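Fuculose-1-phosphate aldolase (Thermus thermophilus, PDB 2FK5) is a class II aldolase of the AraD-like clan, with an alpha/beta fold built round a mixed sheet and several copies of the chain in its assembly. Local coordinates at residues 86-91 with 149-154; 91-96 with 179-184. All blocks are in the same frame, centred on the assembly; numbering follows the deposited sequence.

Interaction 1: residues 86-91 with 149-154; sequences LVHAHP and RGHGAF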
loop_
_atom_site.group_PDB
_atom_site.type_symbol
_atom_site.label_atom_id
_atom_site.label_comp_id
_atom_site.label_asym_id
_atom_site.label_seq_id
_atom_site.Cartn_x
_atom_site.Cartn_y
_atom_site.Cartn_z
ATOM N N LEU A 86 22.064 -9.775 7.656
ATOM C CA LEU A 86 21.321 -10.247 8.820
ATOM C C LEU A 86 20.019 -9.477 8.999
ATOM O O LEU A 86 19.991 -8.254 8.874
ATOM C CB LEU A 86 22.168 -10.089 10.085
ATOM C CG LEU A 86 21.616 -10.700 11.383
ATOM C CD1 LEU A 86 21.534 -12.219 11.234
ATOM C CD2 LEU A 86 22.522 -10.336 12.550
ATOM N N VAL A 87 18.939 -10.198 9.284
ATOM C CA VAL A 87 17.651 -9.557 9.523
ATOM C C VAL A 87 17.148 -9.993 10.885
ATOM O O VAL A 87 17.084 -11.188 11.169
ATOM C CB VAL A 87 16.569 -9.962 8.476
ATOM C CG1 VAL A 87 15.190 -9.501 8.953
ATOM C CG2 VAL A 87 16.877 -9.344 7.124
ATOM N N HIS A 88 16.825 -9.021 11.729
ATOM C CA HIS A 88 16.278 -9.306 13.042
ATOM C C HIS A 88 14.849 -8.763 12.986
ATOM O O HIS A 88 14.632 -7.582 12.711
ATOM C CB HIS A 88 17.061 -8.594 14.150
ATOM C CG HIS A 88 16.517 -8.845 15.523
ATOM N ND1 HIS A 88 16.419 -7.858 16.478
ATOM C CD2 HIS A 88 16.015 -9.967 16.092
ATOM C CE1 HIS A 88 15.875 -8.358 17.573
ATOM N NE2 HIS A 88 15.620 -9.635 17.365
ATOM N N ALA A 89 13.875 -9.633 13.220
ATOM C CA ALA A 89 12.482 -9.221 13.176
ATOM C C ALA A 89 11.729 -9.835 14.340
ATOM O O ALA A 89 12.308 -10.548 15.165
ATOM C CB ALA A 89 11.859 -9.645 11.855
ATOM N N HIS A 90 10.434 -9.555 14.405
ATOM C CA HIS A 90 9.614 -10.070 15.489
ATOM C C HIS A 90 8.372 -10.796 15.004
ATOM O O HIS A 90 7.245 -10.342 15.211
ATOM C CB HIS A 90 9.238 -8.929 16.434
ATOM C CG HIS A 90 10.422 -8.291 17.081
ATOM N ND1 HIS A 90 11.297 -7.479 16.393
ATOM C CD2 HIS A 90 10.927 -8.411 18.331
ATOM C CE1 HIS A 90 12.290 -7.128 17.189
ATOM N NE2 HIS A 90 12.091 -7.681 18.371
ATOM N N PRO A 91 8.569 -11.946 14.353
ATOM C CA PRO A 91 7.451 -12.743 13.840
ATOM C C PRO A 91 6.617 -13.168 15.051
ATOM O O PRO A 91 7.066 -13.964 15.876
ATOM C CB PRO A 91 8.152 -13.900 13.146
ATOM C CG PRO A 91 9.416 -14.079 13.961
ATOM C CD PRO A 91 9.855 -12.660 14.212
ATOM N N ARG A 149 14.033 -16.694 22.531
ATOM C CA ARG A 149 12.798 -16.829 23.288
ATOM C C ARG A 149 12.233 -15.518 23.795
ATOM O O ARG A 149 12.902 -14.758 24.491
ATOM C CB ARG A 149 12.982 -17.804 24.453
ATOM C CG ARG A 149 11.723 -17.977 25.301
ATOM C CD ARG A 149 11.806 -19.227 26.148
ATOM N NE ARG A 149 11.826 -20.425 25.316
ATOM C CZ ARG A 149 12.227 -21.622 25.730
ATOM N NH1 ARG A 149 12.649 -21.778 26.980
ATOM N N GLY A 150 10.993 -15.248 23.404
ATOM C CA GLY A 150 10.316 -14.044 23.842
ATOM C C GLY A 150 10.794 -12.738 23.254
ATOM O O GLY A 150 10.301 -11.677 23.639
ATOM N N HIS A 151 11.760 -12.782 22.345
ATOM C CA HIS A 151 12.217 -11.536 21.753
ATOM C C HIS A 151 11.901 -11.482 20.265
ATOM O O HIS A 151 11.016 -10.738 19.838
ATOM C CB HIS A 151 13.713 -11.326 22.001
ATOM C CG HIS A 151 14.203 -9.973 21.582
ATOM N ND1 HIS A 151 13.475 -8.821 21.799
ATOM C CD2 HIS A 151 15.347 -9.584 20.969
ATOM C CE1 HIS A 151 14.151 -7.783 21.336
ATOM N NE2 HIS A 151 15.290 -8.219 20.828
ATOM N N GLY A 152 12.592 -12.289 19.476
ATOM C CA GLY A 152 12.342 -12.281 18.050
ATOM C C GLY A 152 13.171 -13.351 17.383
ATOM O O GLY A 152 13.410 -14.399 17.972
ATOM N N ALA A 153 13.620 -13.082 16.164
ATOM C CA ALA A 153 14.405 -14.049 15.421
ATOM C C ALA A 153 15.449 -13.361 14.553
ATOM O O ALA A 153 15.329 -12.174 14.243
ATOM C CB ALA A 153 13.482 -14.886 14.540
ATOM N N PHE A 154 16.457 -14.133 14.154
ATOM C CA PHE A 154 17.532 -13.656 13.290
ATOM C C PHE A 154 17.621 -14.623 12.116
ATOM O O PHE A 154 17.490 -15.830 12.300
ATOM C CB PHE A 154 18.877 -13.656 14.033
ATOM C CG PHE A 154 18.963 -12.644 15.141
ATOM C CD1 PHE A 154 18.430 -12.917 16.393
ATOM C CD2 PHE A 154 19.541 -11.402 14.918
ATOM C CE1 PHE A 154 18.474 -11.965 17.405
ATOM C CE2 PHE A 154 19.589 -10.447 15.925
ATOM C CZ PHE A 154 19.054 -10.730 17.166
#

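Interaction 2: residues 91-96 with 179-184; sequences PRVAVA and SAQILL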
loop_
_atom_site.group_PDB
_atom_site.type_symbol
_atom_site.label_atom_id
_atom_site.label_comp_id
_atom_site.label_asym_id
_atom_site.label_seq_id
_atom_site.Cartn_x
_atom_site.Cartn_y
_atom_site.Cartn_z
ATOM N N PRO A 91 8.569 -11.946 14.353
ATOM C CA PRO A 91 7.451 -12.743 13.840
ATOM C C PRO A 91 6.617 -13.168 15.051
ATOM O O PRO A 91 7.066 -13.964 15.876
ATOM C CB PRO A 91 8.152 -13.900 13.146
ATOM C CG PRO A 91 9.416 -14.079 13.961
ATOM C CD PRO A 91 9.855 -12.660 14.212
ATOM N N ARG A 92 5.406 -12.629 15.150
ATOM C CA ARG A 92 4.540 -12.877 16.303
ATOM C C ARG A 92 4.213 -14.323 16.635
ATOM O O ARG A 92 4.344 -14.733 17.793
ATOM C CB ARG A 92 3.241 -12.077 16.153
ATOM C CG ARG A 92 3.501 -10.610 15.877
ATOM N NE ARG A 92 2.554 -8.495 15.102
ATOM C CZ ARG A 92 1.660 -7.539 14.874
ATOM N NH1 ARG A 92 0.377 -7.748 15.130
ATOM N NH2 ARG A 92 2.050 -6.370 14.385
ATOM N N VAL A 93 3.781 -15.103 15.651
ATOM C CA VAL A 93 3.460 -16.489 15.958
ATOM C C VAL A 93 4.719 -17.278 16.331
ATOM O O VAL A 93 4.689 -18.075 17.257
ATOM C CB VAL A 93 2.739 -17.198 14.799
ATOM C CG1 VAL A 93 2.465 -18.651 15.191
ATOM C CG2 VAL A 93 1.407 -16.490 14.496
ATOM N N ALA A 94 5.816 -17.055 15.614
ATOM C CA ALA A 94 7.066 -17.755 15.922
ATOM C C ALA A 94 7.519 -17.419 17.341
ATOM O O ALA A 94 8.002 -18.288 18.069
ATOM C CB ALA A 94 8.161 -17.369 14.905
ATOM N N VAL A 95 7.360 -16.160 17.743
ATOM C CA VAL A 95 7.763 -15.760 19.084
ATOM C C VAL A 95 6.875 -16.414 20.126
ATOM O O VAL A 95 7.360 -16.842 21.171
ATOM C CB VAL A 95 7.745 -14.225 19.259
ATOM C CG1 VAL A 95 7.883 -13.862 20.730
ATOM C CG2 VAL A 95 8.909 -13.600 18.467
ATOM N N ALA A 96 5.579 -16.516 19.840
ATOM C CA ALA A 96 4.668 -17.161 20.778
ATOM C C ALA A 96 5.079 -18.622 20.917
ATOM O O ALA A 96 5.123 -19.162 22.023
ATOM C CB ALA A 96 3.226 -17.063 20.278
ATOM N N SER A 179 6.005 -20.611 8.375
ATOM C CA SER A 179 6.124 -21.960 8.914
ATOM C C SER A 179 5.546 -22.029 10.333
ATOM O O SER A 179 4.904 -23.015 10.696
ATOM C CB SER A 179 7.593 -22.416 8.912
ATOM O OG SER A 179 8.022 -22.764 7.593
ATOM N N ALA A 180 5.770 -20.987 11.129
ATOM C CA ALA A 180 5.245 -20.936 12.501
ATOM C C ALA A 180 3.712 -20.885 12.480
ATOM O O ALA A 180 3.044 -21.572 13.257
ATOM C CB ALA A 180 5.798 -19.716 13.227
ATOM N N GLN A 181 3.160 -20.061 11.596
ATOM C CA GLN A 181 1.707 -19.958 11.468
ATOM C C GLN A 181 1.129 -21.297 11.020
ATOM O O GLN A 181 0.125 -21.745 11.551
ATOM C CB GLN A 181 1.334 -18.853 10.471
ATOM C CG GLN A 181 1.784 -17.469 10.958
ATOM C CD GLN A 181 1.324 -16.338 10.065
ATOM O OE1 GLN A 181 0.974 -16.551 8.912
ATOM N NE2 GLN A 181 1.336 -15.119 10.597
ATOM N N ILE A 182 1.761 -21.935 10.039
ATOM C CA ILE A 182 1.277 -23.238 9.580
ATOM C C ILE A 182 1.281 -24.236 10.741
ATOM O O ILE A 182 0.334 -25.020 10.906
ATOM C CB ILE A 182 2.134 -23.760 8.400
ATOM C CG1 ILE A 182 1.822 -22.931 7.149
ATOM C CG2 ILE A 182 1.846 -25.243 8.135
ATOM C CD1 ILE A 182 2.699 -23.286 5.944
ATOM N N LEU A 183 2.336 -24.205 11.552
ATOM C CA LEU A 183 2.420 -25.090 12.720
ATOM C C LEU A 183 1.253 -24.826 13.670
ATOM O O LEU A 183 0.598 -25.755 14.159
ATOM C CB LEU A 183 3.738 -24.860 13.474
ATOM C CG LEU A 183 4.982 -25.569 12.938
ATOM C CD1 LEU A 183 6.236 -25.043 13.633
ATOM C CD2 LEU A 183 4.834 -27.068 13.181
ATOM N N LEU A 184 0.999 -23.550 13.940
ATOM C CA LEU A 184 -0.088 -23.169 14.838
ATOM C C LEU A 184 -1.443 -23.606 14.274
ATOM O O LEU A 184 -2.227 -24.249 14.964
ATOM C CB LEU A 184 -0.101 -21.648 15.057
ATOM C CG LEU A 184 -1.318 -21.079 15.816
ATOM C CD1 LEU A 184 -1.315 -21.569 17.271
ATOM C CD2 LEU A 184 -1.273 -19.553 15.780
#

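Interaction 1: residues 86-91 with 149-154
H88 and F154 lie face to face as an offset stack. Their planes are 8° apart and their centroids 4.0 Å apart. The overlap is shifted toward the rims: CD2 of H88 sits 3.3 Å from CZ of F154. The two residues form a non-hydrogen-bonded pair of antiparallel strands, with both side chains on the same face of the sheet. CG of F154 stands beside its backbone N (chi1 -68°); the ring lies nearly parallel over one face of the H88 imidazole. L86 CD2 approaches the same phenyl ring at F154 CD2, 4.0 Å away.

H151 meets the edge of the H88 ring, with H151 NE2 3.3 Å from H88 CE1. The two imidazoles are oblique, neither stacked nor edge-to-face. H90 turns its edge to the face of H151, NE2 lying over that ring, the planes 83° apart. Three histidines and one phenylalanine thus make an aromatic cluster. H88, H90 and H151 probably correspond to the metal-binding histidines of class II aldolases.

A89 and A153 form the adjoining hydrogen-bonded pair, their methyls on the face opposite H88 and F154. A89 N to A153 O is 3.1 Å, and A153 N to A89 O is 3.0 Å. P91 CG rests on A153 CB at 4.2 Å. H151 and G152 make a classic beta bulge against strand 145-148.

H151 NE2 is hydrogen-bonded to E70. Helix 162-191 packs against V87, A89, P91 and A153, while helix 71-80 packs on L86 and F154. Strand 28-32 flanks strand 85-89 on its other edge.

Interaction 2: residues 91-96 with 179-184
A94 and A180 mark the nearest backbone approach of two helices, with CA atoms 5.0 Å apart, where the axes of segments 92-96 and 179-184 come within 8.3 Å and cross at 62°. Alanine on both sides permits this closeness. The CB of A180 lies 3.6 Å from A94 CA, and the CB atoms of A94 and A180 are 3.7 Å apart. The methyl of A180 therefore rests directly on the backbone of the first helix.

V93 is the main side chain of the contact. It fits against A180, Q181 and L184, which lie on one side of the second helix. Its CG1 is anti to the backbone N (chi1 179°) and reaches toward A180 and L184. There V93 CG1 lies 3.6 Å from A180 O and 3.9 Å from L184 CD2. On the other branch, V93 CG2 touches Q181 CG at 3.7 Å. The V93 and Q181 side chains cross at about a right angle; the valine meets the aliphatic part of the glutamine. No hydrogen bond joins the two segments; the contact is apolar packing.

The amide end of Q181 has other partners. OE1 accepts a hydrogen bond from R92 NH1 of a third subunit, and NE2 makes a weak one to E177. E177 also receives the backbone N-H groups of V93 and A94, just after P91 at the N-cap position. The N-terminal end of helix 92-98 would probably stabilise the negative charge of E177.

Y185 of the second subunit packs on V93, A96 and L184. Within the chain, L104 of strand 103-104 lies against A180 and L183. The contact joins short helix 92-98, which follows strand 85-89, to long helix 162-191.

In the fold
The two contacts share P91, which ends the loop after strand 85-89 and precedes helix 92-98. Strand 152-157 likewise leads into helix 162-191. Interaction 1 pairs the strands and interaction 2 packs the helices that follow them. Their centres are about 12 Å apart. V95 points away from 179-184 and touches the other contact: its CG2 lies 3.7 Å from G152 CA, and its CG1 lies 4.0 Å from G150 CA. The histidine cluster belongs to interaction 1, probably at the active site as in relatives. Interaction 2 lies at the subunit interface, and both contacts touch the second subunit.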